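Local coordinates for Lmo1499 protein (Listeria monocytogenes, PDB 4IIW) that probably acts as a membrane-anchored lytic transglycosylase that cuts nascent peptidoglycan strands internally to end their elongation, at residues I39-P44 and Y85-A90; L111-G116 and A179-K184; P260-A265 and K276-D281; K313-Y318 and F330-E335. One frame throughout, in Å; residues are numbered along the deposited sequence.

How the interactions relate
Interactions 1 and 2 are antiparallel strand pairings in separate two-stranded sheets; interaction 4 has one such pair, where a loop enters a hairpin. Interaction 3 packs helix 259-265 on a short, weakly bonded helix and the loop after it, with mainly apolar contacts and no polar bond between them. Interactions 1, 2 and 3 are partly buried, none wholly core; interaction 4 is a surface contact, with two long backbone bonds, one of them weak, and extensive aromatic cover. Interaction 1 lies far out in the N-terminal part, its centre about 49 Å from that of interaction 4. Interactions 3 and 4 each place a side chain about 9 Å from that of Glu-232, predicted to be important for catalysis.

Interaction 1 (I39-P44 and Y85-A90); sequences ITVEIP and YELSPA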
loop_
_atom_site.group_PDB
_atom_site.type_symbol
_atom_site.label_atom_id
_atom_site.label_comp_id
_atom_site.label_asym_id
_atom_site.label_seq_id
_atom_site.Cartn_x
_atom_site.Cartn_y
_atom_site.Cartn_z
ATOM N N ILE B 39 25.207 -6.906 9.148
ATOM C CA ILE B 39 24.640 -6.785 10.483
ATOM C C ILE B 39 24.023 -8.122 10.864
ATOM O O ILE B 39 23.191 -8.666 10.135
ATOM C CB ILE B 39 23.509 -5.703 10.542
ATOM C CG1 ILE B 39 23.996 -4.365 9.947
ATOM C CG2 ILE B 39 23.037 -5.531 11.968
ATOM C CD1 ILE B 39 22.925 -3.299 9.798
ATOM N N THR B 40 24.423 -8.661 12.001
ATOM C CA THR B 40 23.857 -9.916 12.429
ATOM C C THR B 40 22.652 -9.614 13.304
ATOM O O THR B 40 22.762 -8.857 14.262
ATOM C CB THR B 40 24.883 -10.772 13.208
ATOM O OG1 THR B 40 25.178 -10.137 14.458
ATOM C CG2 THR B 40 26.184 -10.967 12.393
ATOM N N VAL B 41 21.501 -10.180 12.957
ATOM C CA VAL B 41 20.291 -9.978 13.744
ATOM C C VAL B 41 19.854 -11.320 14.309
ATOM O O VAL B 41 20.107 -12.357 13.711
ATOM C CB VAL B 41 19.096 -9.335 12.924
ATOM C CG1 VAL B 41 19.602 -8.220 11.997
ATOM C CG2 VAL B 41 18.347 -10.370 12.115
ATOM N N GLU B 42 19.172 -11.285 15.451
ATOM C CA GLU B 42 18.705 -12.489 16.112
ATOM C C GLU B 42 17.196 -12.474 16.276
ATOM O O GLU B 42 16.640 -11.565 16.893
ATOM C CB GLU B 42 19.359 -12.609 17.474
ATOM C CG GLU B 42 20.867 -12.559 17.401
ATOM C CD GLU B 42 21.534 -12.945 18.717
ATOM O OE1 GLU B 42 21.046 -12.499 19.783
ATOM O OE2 GLU B 42 22.552 -13.682 18.676
ATOM N N ILE B 43 16.541 -13.488 15.719
ATOM C CA ILE B 43 15.096 -13.613 15.815
ATOM C C ILE B 43 14.795 -14.739 16.792
ATOM O O ILE B 43 15.032 -15.900 16.478
ATOM C CB ILE B 43 14.449 -13.944 14.457
ATOM C CG1 ILE B 43 14.888 -12.941 13.389
ATOM C CG2 ILE B 43 12.964 -13.954 14.594
ATOM C CD1 ILE B 43 14.718 -11.507 13.795
ATOM N N PRO B 44 14.288 -14.396 17.984
ATOM C CA PRO B 44 13.994 -15.424 18.956
ATOM C C PRO B 44 12.815 -16.294 18.564
ATOM O O PRO B 44 11.941 -15.855 17.850
ATOM C CB PRO B 44 13.659 -14.633 20.238
ATOM C CG PRO B 44 14.090 -13.228 19.993
ATOM C CD PRO B 44 14.080 -13.036 18.520
ATOM N N TYR B 85 20.754 -14.431 11.535
ATOM C CA TYR B 85 20.940 -14.118 10.119
ATOM C C TYR B 85 21.962 -12.994 9.892
ATOM O O TYR B 85 22.100 -12.106 10.729
ATOM C CB TYR B 85 19.598 -13.657 9.539
ATOM C CG TYR B 85 18.495 -14.695 9.602
ATOM C CD1 TYR B 85 18.281 -15.577 8.537
ATOM C CD2 TYR B 85 17.667 -14.805 10.725
ATOM C CE1 TYR B 85 17.277 -16.530 8.584
ATOM C CE2 TYR B 85 16.646 -15.770 10.778
ATOM C CZ TYR B 85 16.461 -16.620 9.701
ATOM O OH TYR B 85 15.493 -17.588 9.738
ATOM N N GLU B 86 22.694 -13.047 8.773
ATOM C CA GLU B 86 23.582 -11.940 8.378
ATOM C C GLU B 86 22.898 -11.200 7.254
ATOM O O GLU B 86 22.794 -11.691 6.130
ATOM C CB GLU B 86 24.996 -12.368 7.975
ATOM C CG GLU B 86 25.928 -12.517 9.177
ATOM C CD GLU B 86 27.377 -12.821 8.804
ATOM O OE1 GLU B 86 28.105 -13.350 9.675
ATOM O OE2 GLU B 86 27.788 -12.540 7.651
ATOM N N LEU B 87 22.415 -10.017 7.595
ATOM C CA LEU B 87 21.696 -9.165 6.681
ATOM C C LEU B 87 22.497 -7.897 6.468
ATOM O O LEU B 87 23.374 -7.555 7.256
ATOM C CB LEU B 87 20.324 -8.811 7.278
ATOM C CG LEU B 87 19.462 -9.990 7.744
ATOM C CD1 LEU B 87 18.234 -9.501 8.472
ATOM C CD2 LEU B 87 19.076 -10.890 6.571
ATOM N N SER B 88 22.172 -7.197 5.401
ATOM C CA SER B 88 22.841 -5.968 5.046
ATOM C C SER B 88 21.802 -4.844 4.959
ATOM O O SER B 88 20.645 -5.100 4.629
ATOM C CB SER B 88 23.529 -6.169 3.698
ATOM O OG SER B 88 24.213 -5.005 3.295
ATOM N N PRO B 89 22.189 -3.600 5.287
ATOM C CA PRO B 89 21.185 -2.571 5.096
ATOM C C PRO B 89 20.983 -2.352 3.596
ATOM O O PRO B 89 21.866 -2.649 2.794
ATOM C CB PRO B 89 21.789 -1.326 5.773
ATOM C CG PRO B 89 23.173 -1.707 6.207
ATOM C CD PRO B 89 23.505 -3.030 5.604
ATOM N N ALA B 90 19.808 -1.872 3.228
ATOM C CA ALA B 90 19.465 -1.642 1.825
ATOM C C ALA B 90 19.274 -2.955 1.064
ATOM O O ALA B 90 18.992 -2.930 -0.138
ATOM C CB ALA B 90 20.501 -0.757 1.135
#
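Ile-39 and Tyr-85 lose the most surface here, at diagonal corners of a short antiparallel pairing with Val-41 and Leu-87 at the other two. All four put their side chains on the same face of the sheet. Ile-39 is bonded through both of its backbone polar atoms: its N gives a 2.7 Å hydrogen bond to Leu-87 O, and its O takes one from Leu-87 N. CG1 of Ile-39 lies beside the backbone N, and the extended second torsion (chi2 173°) carries CD1 to Pro-89 CG at 3.9 Å. Val-41 and Tyr-85 form the second hydrogen-bonded pair, Val-41 N to Tyr-85 O at 3.0 Å and Tyr-85 N to Val-41 O at 3.1 Å. Along the chain two helices, 49-58 and 65-75, come between these strands, a strand-helix-helix-strand order like that of LysM domains. Helices 49-58 and 93-102 cover the apolar face, Leu-87 resting on Leu-56 and Met-100. Between the strands, Leu-87 crosses Val-41 at about a right angle, and CD1 of Leu-87 lies 3.7 Å from CG2 of Val-41. Tyr-85 also reaches Ile-43, further along the facing strand, whose CG1 approaches ring atom CE2 obliquely at 4.2 Å; the Tyr-85 hydroxyl bonds to Lys-81 O. On the exposed face Thr-40 and Glu-86 lie side by side, the Thr-40 methyl CG2 3.6 Å from Glu-86 CG.

Interaction 2 (L111-G116 and A179-K184); sequences LVIPEG and ATYTFK. With SO4 (sulfate ion), chain O.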
loop_
_atom_site.group_PDB
_atom_site.type_symbol
_atom_site.label_atom_id
_atom_site.label_comp_id
_atom_site.label_asym_id
_atom_site.label_seq_id
_atom_site.Cartn_x
_atom_site.Cartn_y
_atom_site.Cartn_z
ATOM N N LEU B 111 33.298 -25.345 14.939
ATOM C CA LEU B 111 32.433 -25.914 15.976
ATOM C C LEU B 111 33.029 -25.642 17.353
ATOM O O LEU B 111 34.001 -26.289 17.733
ATOM C CB LEU B 111 32.288 -27.404 15.756
ATOM C CG LEU B 111 31.395 -28.172 16.715
ATOM C CD1 LEU B 111 30.025 -27.495 16.923
ATOM C CD2 LEU B 111 31.235 -29.597 16.168
ATOM N N VAL B 112 32.469 -24.674 18.083
ATOM C CA VAL B 112 32.973 -24.315 19.402
ATOM C C VAL B 112 32.126 -24.958 20.501
ATOM O O VAL B 112 30.916 -24.825 20.504
ATOM C CB VAL B 112 32.971 -22.785 19.607
ATOM C CG1 VAL B 112 33.617 -22.425 20.940
ATOM C CG2 VAL B 112 33.689 -22.083 18.444
ATOM N N ILE B 113 32.769 -25.662 21.424
ATOM C CA ILE B 113 32.063 -26.305 22.536
ATOM C C ILE B 113 32.587 -25.731 23.861
ATOM O O ILE B 113 33.707 -26.030 24.280
ATOM C CB ILE B 113 32.251 -27.845 22.533
ATOM C CG1 ILE B 113 31.760 -28.453 21.209
ATOM C CG2 ILE B 113 31.507 -28.456 23.688
ATOM C CD1 ILE B 113 30.282 -28.236 20.927
ATOM N N PRO B 114 31.792 -24.893 24.517
ATOM C CA PRO B 114 32.248 -24.315 25.764
ATOM C C PRO B 114 32.122 -25.234 26.984
ATOM O O PRO B 114 31.478 -26.285 26.933
ATOM C CB PRO B 114 31.320 -23.098 25.956
ATOM C CG PRO B 114 30.415 -23.034 24.738
ATOM C CD PRO B 114 30.457 -24.414 24.143
ATOM N N GLU B 115 32.746 -24.802 28.070
ATOM C CA GLU B 115 32.679 -25.470 29.357
ATOM C C GLU B 115 31.274 -25.355 29.961
ATOM O O GLU B 115 30.540 -24.408 29.683
ATOM C CB GLU B 115 33.618 -24.784 30.324
ATOM C CG GLU B 115 35.043 -24.729 29.886
ATOM C CD GLU B 115 35.860 -23.775 30.736
ATOM O OE1 GLU B 115 35.306 -23.201 31.709
ATOM O OE2 GLU B 115 37.060 -23.603 30.431
ATOM N N GLY B 116 30.918 -26.304 30.816
ATOM C CA GLY B 116 29.618 -26.275 31.487
ATOM C C GLY B 116 28.453 -26.690 30.616
ATOM O O GLY B 116 27.298 -26.491 30.990
ATOM N N ALA B 179 36.378 -27.377 23.512
ATOM C CA ALA B 179 37.440 -26.848 22.673
ATOM C C ALA B 179 36.812 -26.428 21.347
ATOM O O ALA B 179 35.588 -26.463 21.191
ATOM C CB ALA B 179 38.522 -27.907 22.442
ATOM N N THR B 180 37.645 -26.012 20.407
ATOM C CA THR B 180 37.189 -25.626 19.088
ATOM C C THR B 180 37.611 -26.727 18.176
ATOM O O THR B 180 38.745 -27.130 18.213
ATOM C CB THR B 180 37.815 -24.308 18.639
ATOM O OG1 THR B 180 37.344 -23.270 19.494
ATOM C CG2 THR B 180 37.417 -23.969 17.211
ATOM N N TYR B 181 36.691 -27.236 17.374
ATOM C CA TYR B 181 36.988 -28.339 16.458
ATOM C C TYR B 181 36.654 -27.908 15.046
ATOM O O TYR B 181 35.799 -27.047 14.871
ATOM C CB TYR B 181 36.111 -29.540 16.805
ATOM C CG TYR B 181 36.228 -29.996 18.232
ATOM C CD1 TYR B 181 35.450 -29.414 19.240
ATOM C CD2 TYR B 181 37.107 -31.023 18.582
ATOM C CE1 TYR B 181 35.563 -29.832 20.554
ATOM C CE2 TYR B 181 37.222 -31.449 19.896
ATOM C CZ TYR B 181 36.458 -30.854 20.875
ATOM O OH TYR B 181 36.578 -31.298 22.172
ATOM N N THR B 182 37.330 -28.498 14.057
ATOM C CA THR B 182 37.048 -28.233 12.633
ATOM C C THR B 182 37.187 -29.560 11.884
ATOM O O THR B 182 37.934 -30.436 12.310
ATOM C CB THR B 182 37.994 -27.200 12.015
ATOM O OG1 THR B 182 39.293 -27.756 11.925
ATOM C CG2 THR B 182 38.062 -25.938 12.862
ATOM N N PHE B 183 36.477 -29.700 10.768
ATOM C CA PHE B 183 36.471 -30.953 10.023
ATOM C C PHE B 183 36.701 -30.733 8.547
ATOM O O PHE B 183 36.050 -29.887 7.941
ATOM C CB PHE B 183 35.140 -31.678 10.271
ATOM C CG PHE B 183 34.910 -31.968 11.717
ATOM C CD1 PHE B 183 35.340 -33.152 12.270
ATOM C CD2 PHE B 183 34.341 -31.024 12.540
ATOM C CE1 PHE B 183 35.186 -33.407 13.616
ATOM C CE2 PHE B 183 34.171 -31.272 13.892
ATOM C CZ PHE B 183 34.598 -32.472 14.432
ATOM N N LYS B 184 37.644 -31.487 7.979
ATOM C CA LYS B 184 37.947 -31.385 6.552
ATOM C C LYS B 184 36.844 -32.012 5.703
ATOM O O LYS B 184 36.580 -31.541 4.587
ATOM C CB LYS B 184 39.280 -32.074 6.216
ATOM C CG LYS B 184 40.518 -31.463 6.878
ATOM C CD LYS B 184 41.792 -32.232 6.499
ATOM C CE LYS B 184 43.015 -31.716 7.259
ATOM N NZ LYS B 184 44.280 -32.379 6.823
HETATM S S SO4 O . 41.071 -25.001 21.677
HETATM O O1 SO4 O . 42.176 -25.952 21.569
HETATM O O2 SO4 O . 39.949 -25.501 20.900
HETATM O O3 SO4 O . 40.680 -24.856 23.076
HETATM O O4 SO4 O . 41.490 -23.698 21.167
#
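Ile-113 and Tyr-181 cross at about a right angle, CG1 of Ile-113 coming obliquely to ring atom CE1 of Tyr-181 at 4.1 Å. The same ring turns its edge to the backbone, with Leu-111 O lying near its plane. Leu-111 lies on the same face as Tyr-181; with CG anti to its N (chi1 -179°) the chain turns so that CD2 reaches CE2 of Phe-183 obliquely at 4.1 Å. Helix 119-129 also packs on Leu-111 and Ile-113. On the other face Val-112 and Thr-180 cross at a slant: CG2 of Val-112 is 4.0 Å from Thr-180 OG1, which makes a weak hydrogen bond to Lys-327 of a neighbouring subunit. Thr-180 N points to where a sulfate, probably from the crystallisation liquor, is modelled, though that bond is doubtful. Three backbone bonds fix the antiparallel register: Leu-111 N to Tyr-181 O at 3.0 Å, Tyr-181 N to Leu-111 O at 2.9 Å, and Ile-113 N to Ala-179 O at 2.9 Å. They satisfy N-H and C=O groups that the strands bring beneath an apolar face, where Leu-111, Ile-113 and Tyr-181 are buried against Met-197 of helix 190-204.

Interaction 3 (P260-A265 and K276-D281); sequences PTVLYA and KDLEVD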
loop_
_atom_site.group_PDB
_atom_site.type_symbol
_atom_site.label_atom_id
_atom_site.label_comp_id
_atom_site.label_asym_id
_atom_site.label_seq_id
_atom_site.Cartn_x
_atom_site.Cartn_y
_atom_site.Cartn_z
ATOM N N PRO B 260 22.572 -27.391 40.457
ATOM C CA PRO B 260 22.811 -27.842 39.103
ATOM C C PRO B 260 22.534 -29.329 38.892
ATOM O O PRO B 260 22.134 -29.716 37.782
ATOM C CB PRO B 260 24.293 -27.532 38.897
ATOM C CG PRO B 260 24.527 -26.331 39.697
ATOM C CD PRO B 260 23.666 -26.521 40.937
ATOM N N THR B 261 22.750 -30.158 39.921
ATOM C CA THR B 261 22.494 -31.590 39.767
ATOM C C THR B 261 20.995 -31.828 39.722
ATOM O O THR B 261 20.532 -32.735 39.033
ATOM C CB THR B 261 23.173 -32.481 40.855
ATOM O OG1 THR B 261 22.610 -32.232 42.153
ATOM C CG2 THR B 261 24.690 -32.258 40.866
ATOM N N VAL B 262 20.236 -31.011 40.453
ATOM C CA VAL B 262 18.780 -31.112 40.423
ATOM C C VAL B 262 18.268 -30.715 39.023
ATOM O O VAL B 262 17.437 -31.411 38.431
ATOM C CB VAL B 262 18.123 -30.236 41.507
ATOM C CG1 VAL B 262 16.613 -30.141 41.282
ATOM C CG2 VAL B 262 18.442 -30.783 42.881
ATOM N N LEU B 263 18.777 -29.607 38.494
ATOM C CA LEU B 263 18.377 -29.150 37.168
ATOM C C LEU B 263 18.734 -30.196 36.116
ATOM O O LEU B 263 17.947 -30.466 35.209
ATOM C CB LEU B 263 19.028 -27.801 36.822
ATOM C CG LEU B 263 18.649 -26.584 37.680
ATOM C CD1 LEU B 263 19.426 -25.365 37.223
ATOM C CD2 LEU B 263 17.137 -26.306 37.659
ATOM N N TYR B 264 19.919 -30.790 36.232
ATOM C CA TYR B 264 20.319 -31.810 35.282
ATOM C C TYR B 264 19.392 -33.025 35.393
ATOM O O TYR B 264 19.053 -33.644 34.382
ATOM C CB TYR B 264 21.770 -32.217 35.470
ATOM C CG TYR B 264 22.187 -33.264 34.477
ATOM C CD1 TYR B 264 22.535 -32.912 33.173
ATOM C CD2 TYR B 264 22.212 -34.612 34.826
ATOM C CE1 TYR B 264 22.912 -33.874 32.243
ATOM C CE2 TYR B 264 22.581 -35.579 33.902
ATOM C CZ TYR B 264 22.932 -35.205 32.616
ATOM O OH TYR B 264 23.295 -36.162 31.718
ATOM N N ALA B 265 18.977 -33.349 36.615
ATOM C CA ALA B 265 18.050 -34.455 36.854
ATOM C C ALA B 265 16.767 -34.262 36.044
ATOM O O ALA B 265 16.243 -35.220 35.466
ATOM C CB ALA B 265 17.721 -34.561 38.335
ATOM N N LYS B 276 9.448 -27.752 44.348
ATOM C CA LYS B 276 8.955 -28.993 43.742
ATOM C C LYS B 276 10.073 -29.722 42.988
ATOM O O LYS B 276 10.070 -30.952 42.896
ATOM C CB LYS B 276 7.767 -28.716 42.808
ATOM C CG LYS B 276 7.255 -29.958 42.057
ATOM C CD LYS B 276 5.879 -29.716 41.433
ATOM C CE LYS B 276 5.306 -30.985 40.795
ATOM N NZ LYS B 276 3.872 -30.810 40.403
ATOM N N ASP B 277 11.022 -28.959 42.451
ATOM C CA ASP B 277 12.156 -29.535 41.732
ATOM C C ASP B 277 13.104 -30.275 42.683
ATOM O O ASP B 277 13.671 -31.310 42.326
ATOM C CB ASP B 277 12.915 -28.441 40.970
ATOM C CG ASP B 277 12.083 -27.809 39.857
ATOM O OD1 ASP B 277 11.090 -28.426 39.401
ATOM O OD2 ASP B 277 12.441 -26.693 39.428
ATOM N N LEU B 278 13.257 -29.752 43.897
ATOM C CA LEU B 278 14.137 -30.363 44.903
ATOM C C LEU B 278 13.647 -31.745 45.351
ATOM O O LEU B 278 14.407 -32.522 45.938
ATOM C CB LEU B 278 14.279 -29.448 46.128
ATOM C CG LEU B 278 14.864 -28.051 45.874
ATOM C CD1 LEU B 278 14.813 -27.197 47.142
ATOM C CD2 LEU B 278 16.289 -28.134 45.328
ATOM N N GLU B 279 12.385 -32.055 45.063
ATOM C CA GLU B 279 11.808 -33.334 45.449
ATOM C C GLU B 279 11.907 -34.396 44.335
ATOM O O GLU B 279 11.634 -35.570 44.581
ATOM C CB GLU B 279 10.347 -33.130 45.890
ATOM C CG GLU B 279 9.730 -34.338 46.601
ATOM C CD GLU B 279 8.258 -34.162 46.903
ATOM O OE1 GLU B 279 7.747 -33.028 46.795
ATOM O OE2 GLU B 279 7.605 -35.165 47.254
ATOM N N VAL B 280 12.328 -33.995 43.128
ATOM C CA VAL B 280 12.427 -34.920 41.976
ATOM C C VAL B 280 13.134 -36.243 42.288
ATOM O O VAL B 280 14.239 -36.258 42.838
ATOM C CB VAL B 280 13.153 -34.289 40.800
ATOM C CG1 VAL B 280 14.579 -33.934 41.185
ATOM C CG2 VAL B 280 13.150 -35.252 39.628
ATOM N N ASP B 281 12.490 -37.346 41.909
ATOM C CA ASP B 281 13.015 -38.688 42.162
ATOM C C ASP B 281 14.040 -39.036 41.110
ATOM O O ASP B 281 13.679 -39.334 39.981
ATOM C CB ASP B 281 11.872 -39.724 42.151
ATOM C CG ASP B 281 12.347 -41.144 42.472
ATOM O OD1 ASP B 281 13.538 -41.323 42.816
ATOM O OD2 ASP B 281 11.520 -42.084 42.387
#
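Aliphatic contacts carry this meeting of helix 259-265 with the short, weakly bonded helix 275-278 and the residues after it. Val-262 is the hub, and its two methyls divide the work. CG1, anti to the backbone N (chi1 169°), meets Val-280 CG1 at 4.3 Å and Asp-277 CB at 4.1 Å. CG2 turns the other way, to Leu-278 CD2 at 4.2 Å. The Leu-278 side chain leaves its backbone pointing away from helix 259-265, yet its end comes back to make this touch. One turn further along, Ala-265 CB meets the same Val-280 methyl, CG1, at 4.3 Å, which places that methyl against both Val-262 and Ala-265.

Val-262 CG1 also packs on Asp-277 O, an oxygen that accepts a hydrogen bond from Val-280 N at 3.1 Å.

Polar bonds around the contact hold the second segment. Asp-277 OD2 takes the backbone N-H of Thr-274, and the side-chain amide of Asn-285 bonds to the carbonyls of Leu-278 and Val-280, steadying the turn. Pro-260 of helix 259-265 packs on Glu-232, predicted to be important for catalytic activity, and the side chain of Val-262 is about 9 Å from that of Glu-232. With apolar packing and no hydrogen bond between the two segments, the direct contact is mostly non-directional; the hydrogen bonds holding Val-280 in place belong to its own turn and Asn-285.

Interaction 4 (K313-Y318 and F330-E335); sequences KSDYLY and FSKTLE
Tyr-318 O receives the N-H of Ser-331 at 3.3 Å, the donor lying well above the carbonyl plane, 48° out of it. The return bond, Tyr-318 N to Ser-331 O, is weak at 3.4 Å. Aromatic side chains supply most of the contact. Phe-330 sets its CB over one face of the Tyr-316 ring, 3.9 Å from the centroid, a CH-pi contact offset toward the rim, while Ser-331 C stands at that ring's edge. Lys-332 comes obliquely to the same ring, its CG 3.8 Å from Tyr-316 CE1; its extended chain leaves NZ 4.5 Å from Asp-315 OD2, beyond salt-bridge range. Tyr-318 swings its ring, CG beside the backbone N (chi1 -56°), along the start of helix 334-339. There CE1 touches Leu-334 CD1 at 3.5 Å, just past Thr-333 at the N-cap. His-337 meets the Tyr-318 ring too, and Met-241 of helix 239-251 touches both Tyr-316 and Phe-330. Phe-330 is about 9 Å, side chain to side chain, from Glu-232, predicted to be important for catalytic activity. Tyr-318 and Ser-331 form an antiparallel hydrogen-bonded pair at the open end of a beta hairpin, strands 318-321 and 328-331, whose second strand leads through Lys-332 and Thr-333 into helix 334-339, the last helix modelled.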
loop_
_atom_site.group_PDB
_atom_site.type_symbol
_atom_site.label_atom_id
_atom_site.label_comp_id
_atom_site.label_asym_id
_atom_site.label_seq_id
_atom_site.Cartn_x
_atom_site.Cartn_y
_atom_site.Cartn_z
ATOM N N LYS B 313 42.648 -27.316 51.657
ATOM C CA LYS B 313 42.373 -27.957 52.932
ATOM C C LYS B 313 41.685 -26.907 53.776
ATOM O O LYS B 313 42.303 -25.904 54.120
ATOM C CB LYS B 313 43.683 -28.415 53.599
ATOM C CG LYS B 313 44.571 -29.351 52.722
ATOM C CD LYS B 313 43.956 -30.754 52.478
ATOM C CE LYS B 313 43.933 -31.600 53.770
ATOM N NZ LYS B 313 43.458 -33.000 53.573
ATOM N N SER B 314 40.406 -27.105 54.083
ATOM C CA SER B 314 39.671 -26.127 54.894
ATOM C C SER B 314 38.505 -26.738 55.675
ATOM O O SER B 314 38.129 -27.894 55.464
ATOM C CB SER B 314 39.141 -24.994 54.017
ATOM O OG SER B 314 38.036 -25.431 53.256
ATOM N N ASP B 315 37.928 -25.927 56.561
ATOM C CA ASP B 315 36.802 -26.335 57.398
ATOM C C ASP B 315 35.449 -25.824 56.887
ATOM O O ASP B 315 34.462 -25.843 57.619
ATOM C CB ASP B 315 37.025 -25.816 58.822
ATOM C CG ASP B 315 38.290 -26.358 59.443
ATOM O OD1 ASP B 315 38.585 -27.554 59.231
ATOM O OD2 ASP B 315 38.980 -25.598 60.158
ATOM N N TYR B 316 35.386 -25.380 55.638
ATOM C CA TYR B 316 34.133 -24.846 55.110
ATOM C C TYR B 316 33.205 -25.972 54.659
ATOM O O TYR B 316 33.641 -26.940 54.056
ATOM C CB TYR B 316 34.399 -23.835 53.983
ATOM C CG TYR B 316 35.275 -22.665 54.424
ATOM C CD1 TYR B 316 34.794 -21.700 55.311
ATOM C CD2 TYR B 316 36.578 -22.521 53.945
ATOM C CE1 TYR B 316 35.591 -20.633 55.719
ATOM C CE2 TYR B 316 37.384 -21.450 54.348
ATOM C CZ TYR B 316 36.884 -20.514 55.233
ATOM O OH TYR B 316 37.679 -19.457 55.631
ATOM N N LEU B 317 31.927 -25.842 54.995
ATOM C CA LEU B 317 30.912 -26.833 54.649
ATOM C C LEU B 317 29.727 -26.219 53.893
ATOM O O LEU B 317 28.831 -26.948 53.460
ATOM C CB LEU B 317 30.392 -27.514 55.922
ATOM C CG LEU B 317 31.409 -28.291 56.768
ATOM C CD1 LEU B 317 30.778 -28.813 58.049
ATOM C CD2 LEU B 317 31.982 -29.429 55.962
ATOM N N TYR B 318 29.711 -24.892 53.747
ATOM C CA TYR B 318 28.634 -24.197 53.030
ATOM C C TYR B 318 29.197 -23.085 52.131
ATOM O O TYR B 318 30.288 -22.569 52.368
ATOM C CB TYR B 318 27.644 -23.573 54.021
ATOM C CG TYR B 318 27.037 -24.541 55.011
ATOM C CD1 TYR B 318 25.819 -25.167 54.754
ATOM C CD2 TYR B 318 27.677 -24.821 56.218
ATOM C CE1 TYR B 318 25.264 -26.063 55.663
ATOM C CE2 TYR B 318 27.130 -25.709 57.136
ATOM C CZ TYR B 318 25.928 -26.326 56.854
ATOM O OH TYR B 318 25.401 -27.206 57.771
ATOM N N PHE B 330 32.198 -18.364 51.743
ATOM C CA PHE B 330 32.278 -19.681 52.370
ATOM C C PHE B 330 32.143 -19.556 53.883
ATOM O O PHE B 330 32.933 -18.859 54.516
ATOM C CB PHE B 330 33.628 -20.346 52.048
ATOM C CG PHE B 330 33.941 -20.417 50.575
ATOM C CD1 PHE B 330 33.517 -21.493 49.812
ATOM C CD2 PHE B 330 34.660 -19.401 49.956
ATOM C CE1 PHE B 330 33.798 -21.552 48.459
ATOM C CE2 PHE B 330 34.943 -19.453 48.606
ATOM C CZ PHE B 330 34.510 -20.528 47.854
ATOM N N SER B 331 31.153 -20.227 54.465
ATOM C CA SER B 331 30.973 -20.201 55.923
ATOM C C SER B 331 31.178 -21.592 56.540
ATOM O O SER B 331 30.762 -22.604 55.980
ATOM C CB SER B 331 29.615 -19.605 56.295
ATOM O OG SER B 331 28.574 -20.211 55.569
ATOM N N LYS B 332 31.836 -21.620 57.697
ATOM C CA LYS B 332 32.165 -22.871 58.394
ATOM C C LYS B 332 30.966 -23.612 58.975
ATOM O O LYS B 332 30.941 -24.837 58.969
ATOM C CB LYS B 332 33.188 -22.611 59.523
ATOM C CG LYS B 332 34.565 -22.137 59.032
ATOM C CD LYS B 332 35.569 -21.918 60.173
ATOM C CE LYS B 332 36.935 -21.480 59.629
ATOM N NZ LYS B 332 37.940 -21.258 60.703
ATOM N N THR B 333 29.979 -22.877 59.476
ATOM C CA THR B 333 28.812 -23.497 60.118
ATOM C C THR B 333 27.479 -23.147 59.458
ATOM O O THR B 333 27.407 -22.271 58.589
ATOM C CB THR B 333 28.749 -23.150 61.612
ATOM O OG1 THR B 333 27.556 -23.703 62.170
ATOM C CG2 THR B 333 28.754 -21.656 61.823
ATOM N N LEU B 334 26.429 -23.847 59.889
ATOM C CA LEU B 334 25.090 -23.681 59.320
ATOM C C LEU B 334 24.478 -22.321 59.626
ATOM O O LEU B 334 23.771 -21.753 58.787
ATOM C CB LEU B 334 24.152 -24.782 59.828
ATOM C CG LEU B 334 22.721 -24.754 59.267
ATOM C CD1 LEU B 334 22.717 -24.820 57.737
ATOM C CD2 LEU B 334 21.884 -25.880 59.872
ATOM N N GLU B 335 24.732 -21.816 60.832
ATOM C CA GLU B 335 24.197 -20.527 61.252
ATOM C C GLU B 335 24.844 -19.395 60.445
ATOM O O GLU B 335 24.142 -18.554 59.882
ATOM C CB GLU B 335 24.395 -20.327 62.758
ATOM C CG GLU B 335 23.739 -19.067 63.310
ATOM C CD GLU B 335 23.801 -18.979 64.828
ATOM O OE1 GLU B 335 23.319 -17.972 65.386
ATOM O OE2 GLU B 335 24.326 -19.913 65.469
#